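Local atomic coordinates of 11S globulin (Wrightia tinctoria, PDB entry 5WXU), a protein that probably serves as a hexameric seed storage protein and also binds the plant hormone auxin (indole-3-acetic acid). Residues A82-I87 / I355-R360; D230-G235 / V240-I245; V429-W434 / D443-L448. One frame throughout, in Å; residues are numbered along the deposited sequence.

Interaction 1. Residues A82-I87 / I355-R360. With PO4 (phosphate ion), chain N.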
loop_
_atom_site.group_PDB
_atom_site.type_symbol
_atom_site.label_atom_id
_atom_site.label_comp_id
_atom_site.label_asym_id
_atom_site.label_seq_id
_atom_site.Cartn_x
_atom_site.Cartn_y
_atom_site.Cartn_z
ATOM N N ALA B 82 -9.263 13.506 28.027
ATOM C CA ALA B 82 -10.516 14.075 27.655
ATOM C C ALA B 82 -10.678 15.473 28.284
ATOM O O ALA B 82 -10.354 15.705 29.473
ATOM C CB ALA B 82 -11.644 13.151 28.064
ATOM N N THR B 83 -11.059 16.412 27.444
ATOM C CA THR B 83 -11.283 17.808 27.816
ATOM C C THR B 83 -12.564 18.339 27.244
ATOM O O THR B 83 -12.925 18.049 26.105
ATOM C CB THR B 83 -10.170 18.705 27.294
ATOM O OG1 THR B 83 -8.911 18.121 27.599
ATOM C CG2 THR B 83 -10.202 20.119 27.945
ATOM N N ARG B 84 -13.265 19.169 28.035
ATOM C CA ARG B 84 -14.496 19.862 27.549
ATOM C C ARG B 84 -14.196 21.346 27.533
ATOM O O ARG B 84 -14.074 21.976 28.617
ATOM C CB ARG B 84 -15.738 19.523 28.379
ATOM C CG ARG B 84 -16.997 20.188 27.907
ATOM C CD ARG B 84 -18.248 19.511 28.466
ATOM N NE ARG B 84 -18.334 19.589 29.917
ATOM C CZ ARG B 84 -18.888 18.706 30.760
ATOM N NH1 ARG B 84 -19.391 17.502 30.376
ATOM N NH2 ARG B 84 -18.939 19.035 32.084
ATOM N N HIS B 85 -14.075 21.920 26.342
ATOM C CA HIS B 85 -13.877 23.365 26.290
ATOM C C HIS B 85 -15.198 24.051 26.077
ATOM O O HIS B 85 -16.010 23.601 25.307
ATOM C CB HIS B 85 -12.924 23.770 25.174
ATOM C CG HIS B 85 -11.539 23.266 25.315
ATOM N ND1 HIS B 85 -10.637 23.707 26.280
ATOM C CD2 HIS B 85 -10.857 22.337 24.566
ATOM C CE1 HIS B 85 -9.475 23.089 26.107
ATOM N NE2 HIS B 85 -9.586 22.246 25.075
ATOM N N VAL B 86 -15.401 25.197 26.768
ATOM C CA VAL B 86 -16.631 25.902 26.670
ATOM C C VAL B 86 -16.219 27.309 26.323
ATOM O O VAL B 86 -15.500 27.925 27.100
ATOM C CB VAL B 86 -17.455 25.806 27.964
ATOM C CG1 VAL B 86 -18.675 26.721 27.848
ATOM C CG2 VAL B 86 -17.895 24.360 28.193
ATOM N N ILE B 87 -16.544 27.765 25.120
ATOM C CA ILE B 87 -16.055 29.019 24.596
ATOM C C ILE B 87 -17.250 29.966 24.541
ATOM O O ILE B 87 -18.155 29.737 23.792
ATOM C CB ILE B 87 -15.445 28.861 23.189
ATOM C CG1 ILE B 87 -14.268 27.819 23.186
ATOM C CG2 ILE B 87 -14.913 30.155 22.617
ATOM C CD1 ILE B 87 -13.895 27.344 21.795
ATOM N N ILE B 355 -14.573 5.234 23.973
ATOM C CA ILE B 355 -14.717 6.359 24.897
ATOM C C ILE B 355 -16.010 7.093 24.487
ATOM O O ILE B 355 -16.087 7.752 23.419
ATOM C CB ILE B 355 -13.519 7.310 24.784
ATOM C CG1 ILE B 355 -12.214 6.581 25.016
ATOM C CG2 ILE B 355 -13.671 8.498 25.710
ATOM C CD1 ILE B 355 -11.542 6.022 23.778
ATOM N N SER B 356 -17.036 7.005 25.350
ATOM C CA SER B 356 -18.389 7.566 25.056
ATOM C C SER B 356 -18.713 8.790 25.883
ATOM O O SER B 356 -18.320 8.862 27.021
ATOM C CB SER B 356 -19.460 6.564 25.307
ATOM O OG SER B 356 -19.349 5.418 24.451
ATOM N N TYR B 357 -19.347 9.766 25.240
ATOM C CA TYR B 357 -19.828 10.970 25.939
ATOM C C TYR B 357 -21.308 11.070 25.737
ATOM O O TYR B 357 -21.769 11.012 24.637
ATOM C CB TYR B 357 -19.163 12.168 25.317
ATOM C CG TYR B 357 -19.513 13.451 26.009
ATOM C CD1 TYR B 357 -19.033 13.705 27.291
ATOM C CD2 TYR B 357 -20.321 14.379 25.408
ATOM C CE1 TYR B 357 -19.428 14.856 27.968
ATOM C CE2 TYR B 357 -20.642 15.570 26.034
ATOM C CZ TYR B 357 -20.172 15.799 27.329
ATOM O OH TYR B 357 -20.569 16.969 27.990
ATOM N N VAL B 358 -22.076 11.243 26.807
ATOM C CA VAL B 358 -23.516 11.322 26.703
ATOM C C VAL B 358 -23.941 12.775 26.495
ATOM O O VAL B 358 -23.742 13.620 27.378
ATOM C CB VAL B 358 -24.165 10.790 27.976
ATOM C CG1 VAL B 358 -25.682 10.713 27.811
ATOM C CG2 VAL B 358 -23.665 9.435 28.355
ATOM N N THR B 359 -24.481 13.075 25.342
ATOM C CA THR B 359 -24.878 14.408 25.010
ATOM C C THR B 359 -26.300 14.709 25.364
ATOM O O THR B 359 -26.612 15.908 25.527
ATOM C CB THR B 359 -24.657 14.732 23.546
ATOM O OG1 THR B 359 -25.107 13.635 22.751
ATOM C CG2 THR B 359 -23.153 14.919 23.336
ATOM N N ARG B 360 -27.136 13.683 25.472
ATOM C CA ARG B 360 -28.590 13.885 25.690
ATOM C C ARG B 360 -29.129 12.709 26.388
ATOM O O ARG B 360 -28.807 11.546 26.072
ATOM C CB ARG B 360 -29.385 14.053 24.404
ATOM C CG ARG B 360 -29.122 15.285 23.600
ATOM C CD ARG B 360 -30.209 15.559 22.551
ATOM N NE ARG B 360 -29.708 15.412 21.172
ATOM C CZ ARG B 360 -30.465 15.222 20.074
ATOM N NH1 ARG B 360 -31.806 15.159 20.152
ATOM N NH2 ARG B 360 -29.867 15.090 18.873
HETATM P P PO4 N . -6.050 21.659 22.867
HETATM O O1 PO4 N . -4.567 22.273 23.007
HETATM O O2 PO4 N . -6.945 22.008 21.689
HETATM O O3 PO4 N . -5.892 20.178 22.499
HETATM O O4 PO4 N . -6.839 21.497 24.168
#
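The guanidinium of Arg-84 and the ring of Tyr-357 meet edge to edge, their planes turned 61° apart, with NH1 of the arginine lying in plane at the hydroxyl end of the ring. There Arg-84 NH1 donates to Tyr-357 OH over 2.7 Å. The bond is bent, 138° at the hydrogen, and the oxygen sits somewhat off the guanidinium plane. Both side chains leave their strands with CG anti to the backbone N, reach toward each other and cross at about a right angle; Arg-84 CD also comes to 3.5 Å from Tyr-357 OH. The guanidinium is further fixed by Gly-383 O at NH1 and by a salt bridge from NH2 to Glu-66.

His-85, next along the strand, points to the other side of the sheet. Thr-83 CG2 rests on one face of its ring, 3.5 Å above the plane and toward the rim, while at the edge His-85 NE2 donates to phosphate O4 at 3.0 Å. Ser-96, Asn-98, His-168 and Arg-199 also hydrogen-bond to this ion, probably a crystallisation component. The Arg-84 to Tyr-357 bond joins sheets of the N- and C-terminal cupin domains, the bicupin architecture of 11S globulins.

Interaction 2. Residues D230-G235 / V240-I245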
loop_
_atom_site.group_PDB
_atom_site.type_symbol
_atom_site.label_atom_id
_atom_site.label_comp_id
_atom_site.label_asym_id
_atom_site.label_seq_id
_atom_site.Cartn_x
_atom_site.Cartn_y
_atom_site.Cartn_z
ATOM N N ASP B 230 14.344 33.785 24.581
ATOM C CA ASP B 230 14.909 35.137 24.708
ATOM C C ASP B 230 14.225 36.015 23.709
ATOM O O ASP B 230 14.288 35.771 22.516
ATOM C CB ASP B 230 16.414 35.075 24.419
ATOM C CG ASP B 230 17.109 36.418 24.432
ATOM O OD1 ASP B 230 16.468 37.500 24.508
ATOM O OD2 ASP B 230 18.349 36.370 24.450
ATOM N N PRO B 231 13.533 37.085 24.179
ATOM C CA PRO B 231 12.842 37.925 23.213
ATOM C C PRO B 231 13.710 38.618 22.221
ATOM O O PRO B 231 13.229 38.885 21.101
ATOM C CB PRO B 231 12.065 38.932 24.087
ATOM C CG PRO B 231 12.835 38.988 25.346
ATOM C CD PRO B 231 13.424 37.606 25.570
ATOM N N GLN B 232 14.978 38.874 22.524
ATOM C CA GLN B 232 15.864 39.536 21.575
ATOM C C GLN B 232 16.264 38.586 20.465
ATOM O O GLN B 232 16.380 38.985 19.360
ATOM C CB GLN B 232 17.153 40.062 22.241
ATOM C CG GLN B 232 16.942 41.297 23.112
ATOM C CD GLN B 232 17.005 42.619 22.346
ATOM O OE1 GLN B 232 17.318 42.658 21.132
ATOM N NE2 GLN B 232 16.687 43.725 23.053
ATOM N N PHE B 233 16.433 37.328 20.834
ATOM C CA PHE B 233 16.877 36.255 19.913
ATOM C C PHE B 233 15.732 35.934 18.981
ATOM O O PHE B 233 15.853 36.042 17.752
ATOM C CB PHE B 233 17.317 35.070 20.767
ATOM C CG PHE B 233 18.052 33.958 20.011
ATOM C CD1 PHE B 233 18.696 34.163 18.824
ATOM C CD2 PHE B 233 18.072 32.678 20.565
ATOM C CE1 PHE B 233 19.362 33.106 18.199
ATOM C CE2 PHE B 233 18.713 31.626 19.932
ATOM C CZ PHE B 233 19.384 31.860 18.765
ATOM N N LEU B 234 14.562 35.698 19.570
ATOM C CA LEU B 234 13.376 35.534 18.769
ATOM C C LEU B 234 13.023 36.760 17.896
ATOM O O LEU B 234 12.618 36.633 16.707
ATOM C CB LEU B 234 12.210 35.085 19.636
ATOM C CG LEU B 234 10.918 34.823 18.858
ATOM C CD1 LEU B 234 11.032 33.736 17.798
ATOM C CD2 LEU B 234 9.887 34.386 19.896
ATOM N N GLY B 235 13.207 37.973 18.459
ATOM C CA GLY B 235 13.050 39.178 17.678
ATOM C C GLY B 235 13.956 39.263 16.474
ATOM O O GLY B 235 13.509 39.564 15.411
ATOM N N VAL B 240 11.379 41.525 13.863
ATOM C CA VAL B 240 10.590 42.488 14.603
ATOM C C VAL B 240 11.261 42.900 15.903
ATOM O O VAL B 240 12.115 42.216 16.434
ATOM C CB VAL B 240 9.191 41.958 14.979
ATOM C CG1 VAL B 240 8.362 41.739 13.754
ATOM C CG2 VAL B 240 9.208 40.793 15.956
ATOM N N ASN B 241 10.854 44.046 16.430
ATOM C CA ASN B 241 11.471 44.567 17.639
ATOM C C ASN B 241 11.102 43.694 18.823
ATOM O O ASN B 241 10.041 43.037 18.807
ATOM C CB ASN B 241 11.127 46.051 17.851
ATOM C CG ASN B 241 9.648 46.306 18.106
ATOM O OD1 ASN B 241 9.161 46.088 19.222
ATOM N ND2 ASN B 241 8.934 46.820 17.091
ATOM N N SER B 242 11.980 43.638 19.835
ATOM C CA SER B 242 11.793 42.721 20.973
ATOM C C SER B 242 10.599 43.085 21.838
ATOM O O SER B 242 10.143 42.251 22.598
ATOM C CB SER B 242 13.072 42.586 21.837
ATOM O OG SER B 242 13.479 43.871 22.273
ATOM N N GLU B 243 10.076 44.307 21.700
ATOM C CA GLU B 243 8.850 44.646 22.385
ATOM C C GLU B 243 7.594 44.028 21.778
ATOM O O GLU B 243 6.719 43.662 22.523
ATOM C CB GLU B 243 8.715 46.184 22.544
ATOM C CG GLU B 243 9.723 46.785 23.564
ATOM C CD GLU B 243 9.509 46.376 25.047
ATOM O OE1 GLU B 243 8.356 46.393 25.568
ATOM O OE2 GLU B 243 10.524 46.069 25.729
ATOM N N ILE B 244 7.517 43.917 20.441
ATOM C CA ILE B 244 6.530 43.051 19.778
ATOM C C ILE B 244 6.627 41.620 20.342
ATOM O O ILE B 244 5.606 40.983 20.644
ATOM C CB ILE B 244 6.693 43.050 18.250
ATOM C CG1 ILE B 244 6.217 44.378 17.671
ATOM C CG2 ILE B 244 5.935 41.901 17.646
ATOM C CD1 ILE B 244 6.262 44.484 16.169
ATOM N N ILE B 245 7.856 41.114 20.514
ATOM C CA ILE B 245 8.003 39.742 21.008
ATOM C C ILE B 245 7.522 39.663 22.430
ATOM O O ILE B 245 7.023 38.663 22.862
ATOM C CB ILE B 245 9.475 39.184 20.909
ATOM C CG1 ILE B 245 9.968 39.242 19.466
ATOM C CG2 ILE B 245 9.550 37.734 21.434
ATOM C CD1 ILE B 245 9.188 38.450 18.459
#
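Gly-235 and Ser-242 bring the two backbones together, their CA atoms 5.0 Å apart, where helix 231-238 turns back into helix 242-248 to make a short helical hairpin. One backbone bond spans the turn, from Val-240 N to Gly-235 O at 3.3 Å. Each helix starts with a side-chain N-cap: Asp-230 OD1 accepts from Gln-232 N, met from above the carboxylate plane, and Asn-241 OD1 accepts from Ile-244 N.

Ile-245 fills the space between the helices. Its CG2, anti to the backbone N, lies between two residues of the first helix, 3.7 Å from Leu-234 CD2 and 3.8 Å from Pro-231 CB, so the methyl touches a leucine branch and a proline ring together. The other branch turns to Gly-235, and Ile-245 CD1 extends from it to meet Leu-234 CG as well. The missing side chain of Gly-235 lets the isoleucine lie directly against the helix backbone. At the more exposed border, Gln-232 folds back at chi2 (-86°) and brings its amide over Ser-242; NE2 comes to 3.3 Å from Ser-242 OG, but the angle is too poor for a hydrogen bond.

This hairpin projects far from the centre of the chain and packs on a neighbouring subunit of the hexamer. Asp-230 OD2 makes a salt bridge to Arg-364 of that subunit, Phe-233 offers its ring to the same arginine in a cation-pi contact, and Leu-234 packs on its Pro-346. Between the two segments, Ile-245 CG1 sits 3.6 Å from Gly-235 CA.

Interaction 3. Residues V429-W434 / D443-L448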
loop_
_atom_site.group_PDB
_atom_site.type_symbol
_atom_site.label_atom_id
_atom_site.label_comp_id
_atom_site.label_asym_id
_atom_site.label_seq_id
_atom_site.Cartn_x
_atom_site.Cartn_y
_atom_site.Cartn_z
ATOM N N VAL B 429 -22.502 -19.568 14.878
ATOM C CA VAL B 429 -22.076 -20.830 15.429
ATOM C C VAL B 429 -23.181 -21.920 15.200
ATOM O O VAL B 429 -24.368 -21.615 15.279
ATOM C CB VAL B 429 -21.724 -20.606 16.931
ATOM C CG1 VAL B 429 -21.506 -21.913 17.725
ATOM C CG2 VAL B 429 -20.482 -19.677 17.049
ATOM N N PRO B 430 -22.783 -23.165 14.909
ATOM C CA PRO B 430 -23.794 -24.230 14.779
ATOM C C PRO B 430 -24.713 -24.290 15.972
ATOM O O PRO B 430 -24.252 -24.168 17.107
ATOM C CB PRO B 430 -22.947 -25.479 14.609
ATOM C CG PRO B 430 -21.671 -25.001 13.967
ATOM C CD PRO B 430 -21.423 -23.702 14.700
ATOM N N LEU B 431 -26.009 -24.480 15.721
ATOM C CA LEU B 431 -26.970 -24.627 16.822
ATOM C C LEU B 431 -26.559 -25.691 17.839
ATOM O O LEU B 431 -26.699 -25.479 19.054
ATOM C CB LEU B 431 -28.342 -25.120 16.329
ATOM C CG LEU B 431 -29.624 -24.341 16.197
ATOM C CD1 LEU B 431 -30.737 -25.378 16.099
ATOM C CD2 LEU B 431 -29.953 -23.239 17.183
ATOM N N ASP B 432 -26.014 -26.809 17.341
ATOM C CA ASP B 432 -25.658 -27.911 18.228
ATOM C C ASP B 432 -24.494 -27.620 19.165
ATOM O O ASP B 432 -24.313 -28.255 20.245
ATOM C CB ASP B 432 -25.417 -29.197 17.435
ATOM C CG ASP B 432 -25.685 -30.487 18.282
ATOM O OD1 ASP B 432 -26.474 -30.416 19.244
ATOM O OD2 ASP B 432 -25.091 -31.513 17.932
ATOM N N VAL B 433 -23.669 -26.626 18.782
ATOM C CA VAL B 433 -22.645 -26.147 19.734
ATOM C C VAL B 433 -23.314 -25.509 20.941
ATOM O O VAL B 433 -22.934 -25.830 22.080
ATOM C CB VAL B 433 -21.631 -25.156 19.076
ATOM C CG1 VAL B 433 -20.732 -24.455 20.077
ATOM C CG2 VAL B 433 -20.761 -25.869 18.072
ATOM N N TRP B 434 -24.311 -24.661 20.716
ATOM C CA TRP B 434 -24.991 -23.973 21.834
ATOM C C TRP B 434 -25.857 -24.986 22.611
ATOM O O TRP B 434 -25.950 -24.891 23.810
ATOM C CB TRP B 434 -25.829 -22.860 21.315
ATOM C CG TRP B 434 -25.056 -21.792 20.521
ATOM C CD1 TRP B 434 -25.445 -21.257 19.325
ATOM C CD2 TRP B 434 -23.884 -21.074 20.917
ATOM N NE1 TRP B 434 -24.589 -20.253 18.935
ATOM C CE2 TRP B 434 -23.580 -20.154 19.866
ATOM C CE3 TRP B 434 -23.020 -21.166 22.005
ATOM C CZ2 TRP B 434 -22.487 -19.289 19.919
ATOM C CZ3 TRP B 434 -21.869 -20.322 22.051
ATOM C CH2 TRP B 434 -21.634 -19.371 21.014
ATOM N N ASP B 443 -35.174 -26.149 20.488
ATOM C CA ASP B 443 -36.054 -25.023 20.320
ATOM C C ASP B 443 -35.583 -23.798 21.106
ATOM O O ASP B 443 -35.707 -22.624 20.648
ATOM C CB ASP B 443 -37.515 -25.394 20.681
ATOM C CG ASP B 443 -38.192 -26.274 19.603
ATOM O OD1 ASP B 443 -38.035 -26.008 18.367
ATOM O OD2 ASP B 443 -38.921 -27.221 20.001
ATOM N N GLU B 444 -35.001 -24.044 22.268
ATOM C CA GLU B 444 -34.443 -22.974 23.122
ATOM C C GLU B 444 -33.260 -22.273 22.369
ATOM O O GLU B 444 -33.136 -21.051 22.346
ATOM C CB GLU B 444 -33.928 -23.502 24.398
ATOM C CG GLU B 444 -35.044 -23.798 25.401
ATOM C CD GLU B 444 -34.534 -24.453 26.643
ATOM O OE1 GLU B 444 -33.840 -25.472 26.513
ATOM O OE2 GLU B 444 -34.748 -23.931 27.748
ATOM N N ALA B 445 -32.480 -23.097 21.723
ATOM C CA ALA B 445 -31.299 -22.591 20.981
ATOM C C ALA B 445 -31.762 -21.885 19.743
ATOM O O ALA B 445 -31.199 -20.874 19.413
ATOM C CB ALA B 445 -30.380 -23.725 20.642
ATOM N N ARG B 446 -32.799 -22.374 19.048
ATOM C CA ARG B 446 -33.342 -21.593 17.920
ATOM C C ARG B 446 -33.841 -20.243 18.342
ATOM O O ARG B 446 -33.586 -19.259 17.665
ATOM C CB ARG B 446 -34.476 -22.318 17.212
ATOM C CG ARG B 446 -33.998 -23.355 16.316
ATOM C CD ARG B 446 -35.171 -24.021 15.598
ATOM N NE ARG B 446 -34.606 -25.283 15.172
ATOM C CZ ARG B 446 -33.862 -25.436 14.077
ATOM N NH1 ARG B 446 -33.673 -24.421 13.224
ATOM N NH2 ARG B 446 -33.340 -26.633 13.810
ATOM N N SER B 447 -34.623 -20.190 19.435
ATOM C CA SER B 447 -35.110 -18.942 19.928
ATOM C C SER B 447 -33.965 -18.013 20.174
ATOM O O SER B 447 -34.025 -16.824 19.835
ATOM C CB SER B 447 -35.908 -19.122 21.227
ATOM O OG SER B 447 -37.137 -19.844 20.963
ATOM N N LEU B 448 -32.901 -18.527 20.788
ATOM C CA LEU B 448 -31.712 -17.681 21.009
ATOM C C LEU B 448 -31.144 -17.055 19.720
ATOM O O LEU B 448 -30.857 -15.828 19.642
ATOM C CB LEU B 448 -30.649 -18.458 21.757
ATOM C CG LEU B 448 -29.535 -17.648 22.389
ATOM C CD1 LEU B 448 -29.991 -16.737 23.552
ATOM C CD2 LEU B 448 -28.442 -18.580 22.857
#
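Leu-431 carries this contact, its two methyls splitting between Ala-445 and Arg-446 on the facing helix. CD2 presses onto the helix backbone, 3.4 Å from Ala-445 C; the same methyl meets Ala-445 CB tip to tip at 3.5 Å. CD1 goes the other way and rests over one face of the Arg-446 guanidinium, 3.6 Å above its plane and toward the rim. To reach both, Leu-431 adopts chi1 -107°, off any staggered position. Arg-446 runs extended from CG to NE and crosses the leucine at about a right angle. The polar end of the arginine is engaged elsewhere: NH2 donates to Gln-442 OE1 and to Arg-145 O of a neighbouring subunit. An alanine in place of Arg-446 is likely to leave CD1 of Leu-431 without the flat group beneath it and the carbonyl of that neighbouring Arg-145 without its donor. Leu-431 N also bonds to Asp-146 of the same neighbour, so the contact lies at a subunit interface. The side chain of Leu-431 is about 9 Å from that of Arg-427, an auxin-binding residue, though unoccupied in this chain. Helices 431-438 and 442-450 pack here as a helical hairpin in the C-terminal cupin half.

Starting from the N terminus, strand 80-87 of the first cupin domain opens the longest loop, which interaction 1 closes when segment 355-360, on strand 354-359 of the second domain, comes 268 residues after Ile-87. Interaction 2 is nested inside that loop: a local turn joins its helices 231-238 and 242-248, far from the centre of the chain. Interaction 3 follows in series, closing a short loop between helices 431-438 and 442-450. Interaction 1 therefore ties the two domains together near the middle of the chain, whereas interactions 2 and 3 shape helical pairs on opposite sides of its centre, about 75 Å apart between centres, each packed against a neighbouring subunit.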